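Local coordinates for protein VP2 (Primate bocaparvovirus 1, PDB 7L0Y) that self-assembles, as 60 copies together with its size variants, into the T=1 icosahedral capsid of human bocavirus 1, about 26 nm across, at residues I112-S117 and T123-L128; I432-P435 and D441-L444; I43-L48 and L164-Y169; T69-F74 and H133-G138. One frame throughout, in Å; residues are numbered along the deposited sequence.

Contact 1. Residues I112-S117 and T123-L128; sequences IKQILS and TYNNDL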
loop_
_atom_site.group_PDB
_atom_site.type_symbol
_atom_site.label_atom_id
_atom_site.label_comp_id
_atom_site.label_asym_id
_atom_site.label_seq_id
_atom_site.Cartn_x
_atom_site.Cartn_y
_atom_site.Cartn_z
ATOM N N ILE A 112 60.473 -69.421 39.870
ATOM C CA ILE A 112 61.780 -69.987 39.584
ATOM C C ILE A 112 62.603 -69.906 40.857
ATOM O O ILE A 112 62.743 -68.832 41.446
ATOM C CB ILE A 112 62.479 -69.274 38.417
ATOM C CG1 ILE A 112 61.675 -69.444 37.133
ATOM C CG2 ILE A 112 63.844 -69.873 38.204
ATOM C CD1 ILE A 112 60.770 -68.295 36.820
ATOM N N LYS A 113 63.111 -71.045 41.298
ATOM C CA LYS A 113 63.962 -71.131 42.469
ATOM C C LYS A 113 65.341 -71.580 42.023
ATOM O O LYS A 113 65.470 -72.443 41.156
ATOM C CB LYS A 113 63.415 -72.129 43.491
ATOM C CG LYS A 113 61.993 -71.910 43.946
ATOM C CD LYS A 113 61.821 -70.670 44.769
ATOM C CE LYS A 113 62.291 -70.895 46.194
ATOM N NZ LYS A 113 62.011 -69.733 47.076
ATOM N N GLN A 114 66.369 -70.996 42.616
ATOM C CA GLN A 114 67.716 -71.508 42.444
ATOM C C GLN A 114 67.958 -72.645 43.423
ATOM O O GLN A 114 67.556 -72.577 44.584
ATOM C CB GLN A 114 68.739 -70.399 42.651
ATOM C CG GLN A 114 70.162 -70.830 42.420
ATOM C CD GLN A 114 71.131 -69.685 42.532
ATOM O OE1 GLN A 114 70.733 -68.530 42.618
ATOM N NE2 GLN A 114 72.415 -70.000 42.565
ATOM N N ILE A 115 68.595 -73.701 42.945
ATOM C CA ILE A 115 68.881 -74.881 43.749
ATOM C C ILE A 115 70.314 -74.754 44.240
ATOM O O ILE A 115 71.255 -74.796 43.443
ATOM C CB ILE A 115 68.690 -76.168 42.942
ATOM C CG1 ILE A 115 67.266 -76.252 42.407
ATOM C CG2 ILE A 115 68.986 -77.371 43.805
ATOM C CD1 ILE A 115 67.092 -77.290 41.345
ATOM N N LEU A 116 70.490 -74.598 45.546
ATOM C CA LEU A 116 71.811 -74.458 46.149
ATOM C C LEU A 116 72.093 -75.717 46.949
ATOM O O LEU A 116 71.442 -75.966 47.966
ATOM C CB LEU A 116 71.893 -73.234 47.054
ATOM C CG LEU A 116 72.013 -71.838 46.462
ATOM C CD1 LEU A 116 70.697 -71.418 45.860
ATOM C CD2 LEU A 116 72.463 -70.856 47.525
ATOM N N SER A 117 73.071 -76.497 46.510
ATOM C CA SER A 117 73.425 -77.741 47.179
ATOM C C SER A 117 74.784 -77.588 47.846
ATOM O O SER A 117 75.804 -77.459 47.161
ATOM C CB SER A 117 73.441 -78.908 46.194
ATOM O OG SER A 117 73.794 -80.110 46.852
ATOM N N THR A 123 69.215 -75.994 49.540
ATOM C CA THR A 123 68.379 -74.839 49.807
ATOM C C THR A 123 67.806 -74.299 48.509
ATOM O O THR A 123 68.319 -74.560 47.420
ATOM C CB THR A 123 69.150 -73.733 50.536
ATOM O OG1 THR A 123 70.313 -73.376 49.784
ATOM C CG2 THR A 123 69.558 -74.190 51.922
ATOM N N TYR A 124 66.723 -73.548 48.648
ATOM C CA TYR A 124 65.918 -73.089 47.530
ATOM C C TYR A 124 65.642 -71.617 47.738
ATOM O O TYR A 124 64.968 -71.246 48.699
ATOM C CB TYR A 124 64.617 -73.885 47.476
ATOM C CG TYR A 124 64.878 -75.343 47.270
ATOM C CD1 TYR A 124 65.466 -75.793 46.109
ATOM C CD2 TYR A 124 64.666 -76.250 48.290
ATOM C CE1 TYR A 124 65.742 -77.113 45.927
ATOM C CE2 TYR A 124 64.952 -77.572 48.126
ATOM C CZ TYR A 124 65.489 -78.000 46.942
ATOM O OH TYR A 124 65.780 -79.327 46.759
ATOM N N ASN A 125 66.153 -70.777 46.855
ATOM C CA ASN A 125 65.869 -69.361 46.962
ATOM C C ASN A 125 65.416 -68.810 45.623
ATOM O O ASN A 125 65.781 -69.314 44.562
ATOM C CB ASN A 125 67.068 -68.576 47.529
ATOM C CG ASN A 125 68.332 -68.737 46.717
ATOM O OD1 ASN A 125 68.306 -68.854 45.497
ATOM N ND2 ASN A 125 69.461 -68.731 47.405
ATOM N N ASN A 126 64.577 -67.789 45.701
ATOM C CA ASN A 126 64.067 -67.124 44.519
ATOM C C ASN A 126 65.188 -66.467 43.740
ATOM O O ASN A 126 66.052 -65.794 44.307
ATOM C CB ASN A 126 63.052 -66.060 44.912
ATOM C CG ASN A 126 61.740 -66.636 45.341
ATOM O OD1 ASN A 126 61.344 -67.700 44.886
ATOM N ND2 ASN A 126 61.055 -65.941 46.238
ATOM N N ASP A 127 65.170 -66.667 42.427
ATOM C CA ASP A 127 65.852 -65.789 41.484
ATOM C C ASP A 127 64.748 -65.141 40.660
ATOM O O ASP A 127 64.111 -65.781 39.823
ATOM C CB ASP A 127 66.868 -66.554 40.656
ATOM C CG ASP A 127 66.329 -67.852 40.154
ATOM O OD1 ASP A 127 65.220 -68.213 40.575
ATOM O OD2 ASP A 127 67.011 -68.520 39.360
ATOM N N LEU A 128 64.526 -63.852 40.910
ATOM C CA LEU A 128 63.312 -63.207 40.434
ATOM C C LEU A 128 63.443 -62.791 38.980
ATOM O O LEU A 128 62.443 -62.511 38.312
ATOM C CB LEU A 128 62.977 -61.999 41.308
ATOM C CG LEU A 128 62.534 -62.120 42.773
ATOM C CD1 LEU A 128 63.496 -62.904 43.612
ATOM C CD2 LEU A 128 62.374 -60.742 43.378
#
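Leu-116 and Thr-123 clasp each other from both sides of an antiparallel hydrogen-bonded pair: Leu-116 N reaches Thr-123 O at 2.9 Å, and Thr-123 N returns to Leu-116 O at 2.7 Å, both N-H groups aimed almost straight. A weaker bond from Thr-123 OG1 to the same Leu-116 O (3.4 Å) depends on chi1 of 56°, which tucks the hydroxyl between the backbone N and carbonyl carbon. Next along is the hydrogen-bonded pair Gln-114 and Asn-125. On the face that carries Leu-116, the isobutyl group lies across the Asn-125 side chain, with Leu-116 CD1 3.3 Å from Asn-125 ND2. The other face holds Ile-115 and Tyr-124 side by side; Ile-115 CG1 comes at the ring edge, in its plane, and Ile-115 CG2 is 3.9 Å from Tyr-124 CE1. Farther along, Lys-113, folded at chi2 and chi3, brings NZ back to Asn-126 OD1 in a weak 3.1 Å bond. The two strands form a beta hairpin, the one joining strands D and E of the parvovirus jelly roll; in these capsids five copies typically surround the channel on the fivefold axis. Two neighbouring subunits flank it here, one of them setting Val-434 against Tyr-124. Beyond the hairpin, Lys-113 and Ile-115 also bond through their backbones to Tyr-447 and Asn-445, continuing the sheet.

Contact 2. Residues I432-P435 and D441-L444; sequences IPVP and DSYL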
loop_
_atom_site.group_PDB
_atom_site.type_symbol
_atom_site.label_atom_id
_atom_site.label_comp_id
_atom_site.label_asym_id
_atom_site.label_seq_id
_atom_site.Cartn_x
_atom_site.Cartn_y
_atom_site.Cartn_z
ATOM N N ILE A 432 70.565 -70.408 32.132
ATOM C CA ILE A 432 71.261 -69.313 32.799
ATOM C C ILE A 432 72.745 -69.655 32.796
ATOM O O ILE A 432 73.173 -70.521 33.576
ATOM C CB ILE A 432 70.752 -69.079 34.224
ATOM C CG1 ILE A 432 69.298 -68.626 34.208
ATOM C CG2 ILE A 432 71.590 -68.018 34.902
ATOM C CD1 ILE A 432 68.713 -68.508 35.577
ATOM N N PRO A 433 73.551 -69.013 31.966
ATOM C CA PRO A 433 74.967 -69.359 31.904
ATOM C C PRO A 433 75.692 -68.950 33.171
ATOM O O PRO A 433 75.440 -67.889 33.741
ATOM C CB PRO A 433 75.467 -68.565 30.699
ATOM C CG PRO A 433 74.251 -68.303 29.903
ATOM C CD PRO A 433 73.146 -68.136 30.865
ATOM N N VAL A 434 76.579 -69.819 33.616
ATOM C CA VAL A 434 77.509 -69.544 34.704
ATOM C C VAL A 434 78.878 -69.261 34.102
ATOM O O VAL A 434 79.335 -70.031 33.252
ATOM C CB VAL A 434 77.574 -70.714 35.696
ATOM C CG1 VAL A 434 78.829 -70.655 36.486
ATOM C CG2 VAL A 434 76.397 -70.623 36.627
ATOM N N PRO A 435 79.540 -68.170 34.481
ATOM C CA PRO A 435 80.893 -67.923 33.979
ATOM C C PRO A 435 81.838 -69.030 34.405
ATOM O O PRO A 435 81.895 -69.411 35.575
ATOM C CB PRO A 435 81.262 -66.582 34.613
ATOM C CG PRO A 435 80.438 -66.514 35.818
ATOM C CD PRO A 435 79.148 -67.185 35.493
ATOM N N ASP A 441 80.484 -75.881 29.108
ATOM C CA ASP A 441 79.307 -75.120 29.497
ATOM C C ASP A 441 78.862 -75.477 30.904
ATOM O O ASP A 441 78.611 -76.644 31.217
ATOM C CB ASP A 441 78.160 -75.373 28.526
ATOM C CG ASP A 441 76.884 -74.680 28.956
ATOM O OD1 ASP A 441 76.838 -73.430 28.918
ATOM O OD2 ASP A 441 75.933 -75.384 29.356
ATOM N N SER A 442 78.752 -74.462 31.747
ATOM C CA SER A 442 78.168 -74.614 33.065
ATOM C C SER A 442 76.987 -73.667 33.166
ATOM O O SER A 442 77.003 -72.576 32.595
ATOM C CB SER A 442 79.191 -74.339 34.168
ATOM O OG SER A 442 79.685 -73.016 34.086
ATOM N N TYR A 443 75.954 -74.101 33.871
ATOM C CA TYR A 443 74.741 -73.318 33.977
ATOM C C TYR A 443 74.308 -73.239 35.426
ATOM O O TYR A 443 74.768 -73.993 36.283
ATOM C CB TYR A 443 73.614 -73.892 33.114
ATOM C CG TYR A 443 73.304 -75.340 33.384
ATOM C CD1 TYR A 443 72.464 -75.711 34.419
ATOM C CD2 TYR A 443 73.827 -76.340 32.574
ATOM C CE1 TYR A 443 72.180 -77.028 34.663
ATOM C CE2 TYR A 443 73.538 -77.665 32.806
ATOM C CZ TYR A 443 72.714 -78.004 33.850
ATOM O OH TYR A 443 72.430 -79.330 34.084
ATOM N N LEU A 444 73.406 -72.307 35.679
ATOM C CA LEU A 444 72.818 -72.171 36.997
ATOM C C LEU A 444 71.709 -73.195 37.163
ATOM O O LEU A 444 70.854 -73.349 36.291
ATOM C CB LEU A 444 72.271 -70.762 37.165
ATOM C CG LEU A 444 71.820 -70.355 38.551
ATOM C CD1 LEU A 444 73.037 -70.343 39.435
ATOM C CD2 LEU A 444 71.183 -68.992 38.496
#
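Pro-433 and Tyr-443 face each other with CA atoms 4.5 Å apart in a single backbone bridge, the two short segments running 129° apart in direction. They form the two limbs of the long loop between strands H (424-429) and I (446-462) of the jelly roll; in parvovirus capsids this HI loop reaches over the adjacent subunit. That fits the surroundings here, where Pro-433 packs on Thr-161 of a neighbouring subunit while Leu-444 lies on Tyr-124 of that same subunit.

Two main-chain bonds flank the bridge. Leu-444 N gives its hydrogen to Ile-432 O at 2.8 Å, the carbonyl pointing almost directly at the donor. Val-434 N binds Ser-442 O at 3.0 Å, but the donor stands 38° above the carbonyl plane. The bonds thus lie on either side of the bridged pair, which leaves at 433 a place that a proline, lacking an N-H, can occupy.

Ile-432 and Leu-444 extend side by side in the same direction, with Ile-432 CG2 3.6 Å from Leu-444 CB and the methyl groups Ile-432 CD1 and Leu-444 CD2 also close. Val-434 leans across the other limb: its CG2, anti to the carbonyl carbon, lies over the peptide between Tyr-443 and Leu-444, 3.6 Å from Leu-444 N. The Tyr-443 ring leads away from this pairing and meets His-47 edge-to-face, while Asp-441 makes a salt bridge to Lys-431. At the outer end, Ser-442 OG makes a weak 3.1 Å hydrogen bond to Val-434 O.

Contact 3. Residues I43-L48 and L164-Y169; sequences IQNGHL and LFQYGY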
loop_
_atom_site.group_PDB
_atom_site.type_symbol
_atom_site.label_atom_id
_atom_site.label_comp_id
_atom_site.label_asym_id
_atom_site.label_seq_id
_atom_site.Cartn_x
_atom_site.Cartn_y
_atom_site.Cartn_z
ATOM N N ILE A 43 65.477 -78.709 34.643
ATOM C CA ILE A 43 66.371 -78.714 33.495
ATOM C C ILE A 43 66.479 -80.124 32.933
ATOM O O ILE A 43 66.552 -81.109 33.679
ATOM C CB ILE A 43 67.740 -78.150 33.905
ATOM C CG1 ILE A 43 67.592 -76.684 34.306
ATOM C CG2 ILE A 43 68.751 -78.289 32.782
ATOM C CD1 ILE A 43 68.782 -76.118 35.016
ATOM N N GLN A 44 66.484 -80.229 31.607
ATOM C CA GLN A 44 66.545 -81.504 30.914
ATOM C C GLN A 44 67.794 -81.565 30.048
ATOM O O GLN A 44 68.154 -80.580 29.400
ATOM C CB GLN A 44 65.311 -81.718 30.043
ATOM C CG GLN A 44 63.994 -81.692 30.772
ATOM C CD GLN A 44 63.928 -82.676 31.917
ATOM O OE1 GLN A 44 63.899 -82.283 33.076
ATOM N NE2 GLN A 44 63.960 -83.957 31.604
ATOM N N ASN A 45 68.453 -82.724 30.049
ATOM C CA ASN A 45 69.642 -82.990 29.230
ATOM C C ASN A 45 70.790 -82.030 29.492
ATOM O O ASN A 45 71.681 -81.898 28.656
ATOM C CB ASN A 45 69.343 -82.955 27.733
ATOM C CG ASN A 45 68.794 -84.235 27.216
ATOM O OD1 ASN A 45 68.831 -85.261 27.885
ATOM N ND2 ASN A 45 68.379 -84.216 25.969
ATOM N N GLY A 46 70.817 -81.377 30.644
ATOM C CA GLY A 46 71.792 -80.315 30.808
ATOM C C GLY A 46 71.766 -79.306 29.683
ATOM O O GLY A 46 72.825 -78.912 29.181
ATOM N N HIS A 47 70.568 -78.904 29.253
ATOM C CA HIS A 47 70.373 -77.878 28.232
ATOM C C HIS A 47 70.912 -78.288 26.870
ATOM O O HIS A 47 71.271 -77.439 26.059
ATOM C CB HIS A 47 70.993 -76.546 28.654
ATOM C CG HIS A 47 70.329 -75.921 29.836
ATOM N ND1 HIS A 47 69.077 -75.354 29.766
ATOM C CD2 HIS A 47 70.736 -75.781 31.117
ATOM C CE1 HIS A 47 68.746 -74.882 30.952
ATOM N NE2 HIS A 47 69.736 -75.127 31.788
ATOM N N LEU A 48 70.956 -79.579 26.580
ATOM C CA LEU A 48 71.493 -80.043 25.315
ATOM C C LEU A 48 70.431 -80.773 24.512
ATOM O O LEU A 48 69.488 -81.347 25.052
ATOM C CB LEU A 48 72.705 -80.956 25.524
ATOM C CG LEU A 48 73.952 -80.262 26.055
ATOM C CD1 LEU A 48 75.020 -81.278 26.336
ATOM C CD2 LEU A 48 74.432 -79.249 25.044
ATOM N N LEU A 164 56.513 -82.472 34.693
ATOM C CA LEU A 164 56.568 -82.552 33.243
ATOM C C LEU A 164 57.630 -83.521 32.748
ATOM O O LEU A 164 58.672 -83.686 33.365
ATOM C CB LEU A 164 56.777 -81.162 32.651
ATOM C CG LEU A 164 55.500 -80.331 32.498
ATOM C CD1 LEU A 164 54.377 -80.800 33.412
ATOM C CD2 LEU A 164 55.775 -78.848 32.651
ATOM N N PHE A 165 57.354 -84.172 31.630
ATOM C CA PHE A 165 58.307 -85.103 31.057
ATOM C C PHE A 165 59.122 -84.419 29.985
ATOM O O PHE A 165 58.686 -83.438 29.399
ATOM C CB PHE A 165 57.594 -86.305 30.451
ATOM C CG PHE A 165 57.279 -87.378 31.441
ATOM C CD1 PHE A 165 58.092 -88.486 31.555
ATOM C CD2 PHE A 165 56.168 -87.280 32.256
ATOM C CE1 PHE A 165 57.806 -89.479 32.465
ATOM C CE2 PHE A 165 55.874 -88.271 33.169
ATOM C CZ PHE A 165 56.694 -89.374 33.274
ATOM N N GLN A 166 60.321 -84.937 29.747
ATOM C CA GLN A 166 61.177 -84.404 28.710
ATOM C C GLN A 166 60.604 -84.698 27.336
ATOM O O GLN A 166 60.111 -85.792 27.069
ATOM C CB GLN A 166 62.556 -85.018 28.826
ATOM C CG GLN A 166 63.540 -84.404 27.915
ATOM C CD GLN A 166 64.896 -84.980 28.100
ATOM O OE1 GLN A 166 65.099 -85.860 28.924
ATOM N NE2 GLN A 166 65.847 -84.470 27.360
ATOM N N TYR A 167 60.692 -83.714 26.461
ATOM C CA TYR A 167 60.285 -83.873 25.082
ATOM C C TYR A 167 61.379 -84.542 24.267
ATOM O O TYR A 167 62.567 -84.288 24.456
ATOM C CB TYR A 167 59.918 -82.521 24.491
ATOM C CG TYR A 167 59.673 -82.520 23.012
ATOM C CD1 TYR A 167 58.621 -83.224 22.464
ATOM C CD2 TYR A 167 60.434 -81.738 22.177
ATOM C CE1 TYR A 167 58.385 -83.196 21.121
ATOM C CE2 TYR A 167 60.199 -81.699 20.853
ATOM C CZ TYR A 167 59.174 -82.426 20.322
ATOM O OH TYR A 167 58.939 -82.377 18.980
ATOM N N GLY A 168 60.959 -85.417 23.375
ATOM C CA GLY A 168 61.874 -86.124 22.509
ATOM C C GLY A 168 61.080 -86.731 21.385
ATOM O O GLY A 168 59.853 -86.814 21.444
ATOM N N TYR A 169 61.792 -87.145 20.349
ATOM C CA TYR A 169 61.132 -87.652 19.165
ATOM C C TYR A 169 62.091 -88.546 18.413
ATOM O O TYR A 169 63.307 -88.479 18.587
ATOM C CB TYR A 169 60.621 -86.512 18.278
ATOM C CG TYR A 169 61.695 -85.584 17.779
ATOM C CD1 TYR A 169 62.338 -85.822 16.581
ATOM C CD2 TYR A 169 62.061 -84.467 18.508
ATOM C CE1 TYR A 169 63.303 -84.981 16.126
ATOM C CE2 TYR A 169 63.031 -83.622 18.062
ATOM C CZ TYR A 169 63.653 -83.880 16.871
ATOM O OH TYR A 169 64.634 -83.040 16.419
#
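Gln-44 and Gln-166 mark the nearest approach of the two backbones, their CA atoms 6.5 Å apart, with no main-chain hydrogen bond between the segments. Segment 43-48 is the bend leaving strand B (30-42) of the jelly roll. Its chain winds into a left-handed turn, since Asn-45, Gly-46 and His-47 all have positive phi, and His-47 N closes it on Gln-44 O at 2.9 Å. Segment 164-169 lies on strand 161-169, which follows strand E in the chain and runs antiparallel to strand C (71-74).

Gln-166 carries the meeting from the strand side. Its CG is anti to the backbone N (chi1 -173°) and the chain stays extended, carrying the amide up to the turn. The side chains of Gln-44 and Gln-166 run past each other in opposing senses, so that aliphatic parts rub, Gln-44 CG 4.0 Å from Gln-166 CG. Asn-45 lies across the end of Gln-166, its amide plane turned 77° from that of Gln-166. No clear hydrogen bond joins the Asn-45 and Gln-166 amides; their nitrogens find partners on strand 65-69. Gln-166 NE2 bonds to Thr-69 O, and Asn-45 ND2 to Thr-68 OG1. Asn-45 also ties up its own turn, ND2 giving a hydrogen to Leu-48 O at 3.2 Å, with that oxygen close to the amide plane of Asn-45.

Contact 4. Residues T69-F74 and H133-G138; sequences TPWTYF and HIFCDG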
loop_
_atom_site.group_PDB
_atom_site.type_symbol
_atom_site.label_atom_id
_atom_site.label_comp_id
_atom_site.label_asym_id
_atom_site.label_seq_id
_atom_site.Cartn_x
_atom_site.Cartn_y
_atom_site.Cartn_z
ATOM N N THR A 69 65.454 -83.508 24.055
ATOM C CA THR A 69 65.552 -82.062 24.003
ATOM C C THR A 69 65.658 -81.509 25.415
ATOM O O THR A 69 65.353 -82.210 26.385
ATOM C CB THR A 69 64.334 -81.466 23.298
ATOM O OG1 THR A 69 63.183 -81.651 24.117
ATOM C CG2 THR A 69 64.094 -82.175 21.984
ATOM N N PRO A 70 66.126 -80.273 25.577
ATOM C CA PRO A 70 66.047 -79.620 26.888
ATOM C C PRO A 70 64.631 -79.302 27.335
ATOM O O PRO A 70 64.441 -78.930 28.493
ATOM C CB PRO A 70 66.872 -78.348 26.686
ATOM C CG PRO A 70 66.803 -78.096 25.235
ATOM C CD PRO A 70 66.807 -79.428 24.587
ATOM N N TRP A 71 63.652 -79.397 26.452
ATOM C CA TRP A 71 62.278 -78.989 26.684
ATOM C C TRP A 71 61.460 -80.040 27.434
ATOM O O TRP A 71 61.745 -81.235 27.411
ATOM C CB TRP A 71 61.611 -78.690 25.354
ATOM C CG TRP A 71 62.145 -77.487 24.699
ATOM C CD1 TRP A 71 63.219 -77.415 23.878
ATOM C CD2 TRP A 71 61.602 -76.178 24.769
ATOM N NE1 TRP A 71 63.401 -76.135 23.453
ATOM C CE2 TRP A 71 62.411 -75.353 23.977
ATOM C CE3 TRP A 71 60.513 -75.619 25.427
ATOM C CZ2 TRP A 71 62.166 -74.004 23.827
ATOM C CZ3 TRP A 71 60.278 -74.283 25.283
ATOM C CH2 TRP A 71 61.100 -73.486 24.496
ATOM N N THR A 72 60.412 -79.557 28.092
ATOM C CA THR A 72 59.347 -80.374 28.650
ATOM C C THR A 72 58.027 -79.857 28.106
ATOM O O THR A 72 57.960 -78.787 27.508
ATOM C CB THR A 72 59.316 -80.348 30.185
ATOM O OG1 THR A 72 59.197 -79.001 30.648
ATOM C CG2 THR A 72 60.551 -80.964 30.770
ATOM N N TYR A 73 56.971 -80.633 28.299
ATOM C CA TYR A 73 55.700 -80.305 27.679
ATOM C C TYR A 73 54.547 -80.685 28.592
ATOM O O TYR A 73 54.678 -81.520 29.483
ATOM C CB TYR A 73 55.559 -81.003 26.324
ATOM C CG TYR A 73 55.542 -82.500 26.427
ATOM C CD1 TYR A 73 54.346 -83.192 26.496
ATOM C CD2 TYR A 73 56.719 -83.220 26.488
ATOM C CE1 TYR A 73 54.326 -84.542 26.601
ATOM C CE2 TYR A 73 56.706 -84.573 26.596
ATOM C CZ TYR A 73 55.511 -85.232 26.652
ATOM O OH TYR A 73 55.497 -86.598 26.756
ATOM N N PHE A 74 53.410 -80.046 28.346
ATOM C CA PHE A 74 52.147 -80.353 28.995
ATOM C C PHE A 74 51.349 -81.330 28.149
ATOM O O PHE A 74 51.210 -81.147 26.939
ATOM C CB PHE A 74 51.326 -79.084 29.222
ATOM C CG PHE A 74 51.928 -78.144 30.205
ATOM C CD1 PHE A 74 51.672 -78.278 31.546
ATOM C CD2 PHE A 74 52.757 -77.127 29.794
ATOM C CE1 PHE A 74 52.243 -77.434 32.461
ATOM C CE2 PHE A 74 53.316 -76.269 30.709
ATOM C CZ PHE A 74 53.055 -76.421 32.043
ATOM N N HIS A 133 60.701 -70.245 29.173
ATOM C CA HIS A 133 60.239 -70.225 27.799
ATOM C C HIS A 133 58.981 -71.065 27.688
ATOM O O HIS A 133 58.929 -72.184 28.199
ATOM C CB HIS A 133 61.332 -70.765 26.888
ATOM C CG HIS A 133 62.575 -69.941 26.900
ATOM N ND1 HIS A 133 62.743 -68.838 26.095
ATOM C CD2 HIS A 133 63.677 -70.010 27.676
ATOM C CE1 HIS A 133 63.919 -68.292 26.340
ATOM N NE2 HIS A 133 64.504 -68.982 27.299
ATOM N N ILE A 134 57.964 -70.515 27.047
ATOM C CA ILE A 134 56.696 -71.196 26.853
ATOM C C ILE A 134 56.232 -70.909 25.441
ATOM O O ILE A 134 56.214 -69.753 25.013
ATOM C CB ILE A 134 55.633 -70.734 27.867
ATOM C CG1 ILE A 134 56.054 -71.089 29.286
ATOM C CG2 ILE A 134 54.305 -71.379 27.570
ATOM C CD1 ILE A 134 55.236 -70.434 30.336
ATOM N N PHE A 135 55.867 -71.952 24.713
ATOM C CA PHE A 135 55.112 -71.725 23.498
ATOM C C PHE A 135 54.258 -72.946 23.236
ATOM O O PHE A 135 54.595 -74.060 23.635
ATOM C CB PHE A 135 56.014 -71.431 22.299
ATOM C CG PHE A 135 56.735 -72.618 21.789
ATOM C CD1 PHE A 135 56.270 -73.289 20.679
ATOM C CD2 PHE A 135 57.831 -73.105 22.447
ATOM C CE1 PHE A 135 56.914 -74.386 20.214
ATOM C CE2 PHE A 135 58.472 -74.202 21.985
ATOM C CZ PHE A 135 58.014 -74.841 20.869
ATOM N N CYS A 136 53.139 -72.714 22.573
ATOM C CA CYS A 136 52.270 -73.765 22.087
ATOM C C CYS A 136 52.602 -73.999 20.627
ATOM O O CYS A 136 52.807 -73.045 19.875
ATOM C CB CYS A 136 50.802 -73.375 22.262
ATOM S SG CYS A 136 49.572 -74.593 21.767
ATOM N N ASP A 137 52.662 -75.255 20.229
ATOM C CA ASP A 137 52.812 -75.591 18.825
ATOM C C ASP A 137 51.417 -75.960 18.339
ATOM O O ASP A 137 50.968 -77.091 18.513
ATOM C CB ASP A 137 53.801 -76.738 18.665
ATOM C CG ASP A 137 54.131 -77.041 17.223
ATOM O OD1 ASP A 137 53.748 -76.259 16.331
ATOM O OD2 ASP A 137 54.750 -78.090 16.979
ATOM N N GLY A 138 50.755 -75.018 17.681
ATOM C CA GLY A 138 49.399 -75.243 17.240
ATOM C C GLY A 138 49.351 -75.597 15.777
ATOM O O GLY A 138 48.386 -76.184 15.287
#
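Phe-135 drives its ring edge into the face of Trp-71, a T-shaped pair with planes at 90° and the centroid of the indole six-membered ring 5.3 Å from that of the Phe-135 ring. The atom doing the touching is CE2 of Phe-135, which stands over the rim of the indole, 3.7 Å from Trp-71 CH2. A chi1 of 73° sets the Phe-135 ring between its backbone N and carbonyl carbon, turning it toward the tryptophan. From the same strand His-133 CB comes obliquely to Trp-71 CH2 at 3.6 Å, its imidazole leading away to meet Trp-20 of a neighbouring subunit. No hydrogen bond crosses between the segments, whose nearest CA atoms, of Trp-71 and His-133, are 9.1 Å apart. They are strands C and E of the CHEF sheet of the jelly roll, with strand H (424-429) between them and paired to both; Trp-71 bridges that gap, making a cation-pi contact with Lys-428 of strand H. The indole NE1 bonds to Glu-203, and His-207 joins the cluster, stacked on Phe-135 and edge-to-face with Trp-71. Just before the strand, Thr-69 OG1 accepts from Trp-71 N at 3.3 Å, an ST turn at the corner of the chain.

In the fold
Along the chain, contact 4 lies nested within the loop closed by contact 3, and contact 1 within that of contact 4; contact 2 follows them all. Contacts 3 and 4 are closest, centres about 10 Å apart, and meet where strand 161-169 runs beside strand 71-74, the C strand of the CHEF sheet. Contacts 1 and 2, about 15 Å apart between centres, touch where the hairpin from strand D meets the loop between strands H and I, near Asp-127 and Ile-432. The Tyr-443 ring links contact 2 to the turn of contact 3, resting on Ile-43 and Gly-46. All four reach the same neighbouring subunit, so core and projecting loops alike take part in capsid assembly.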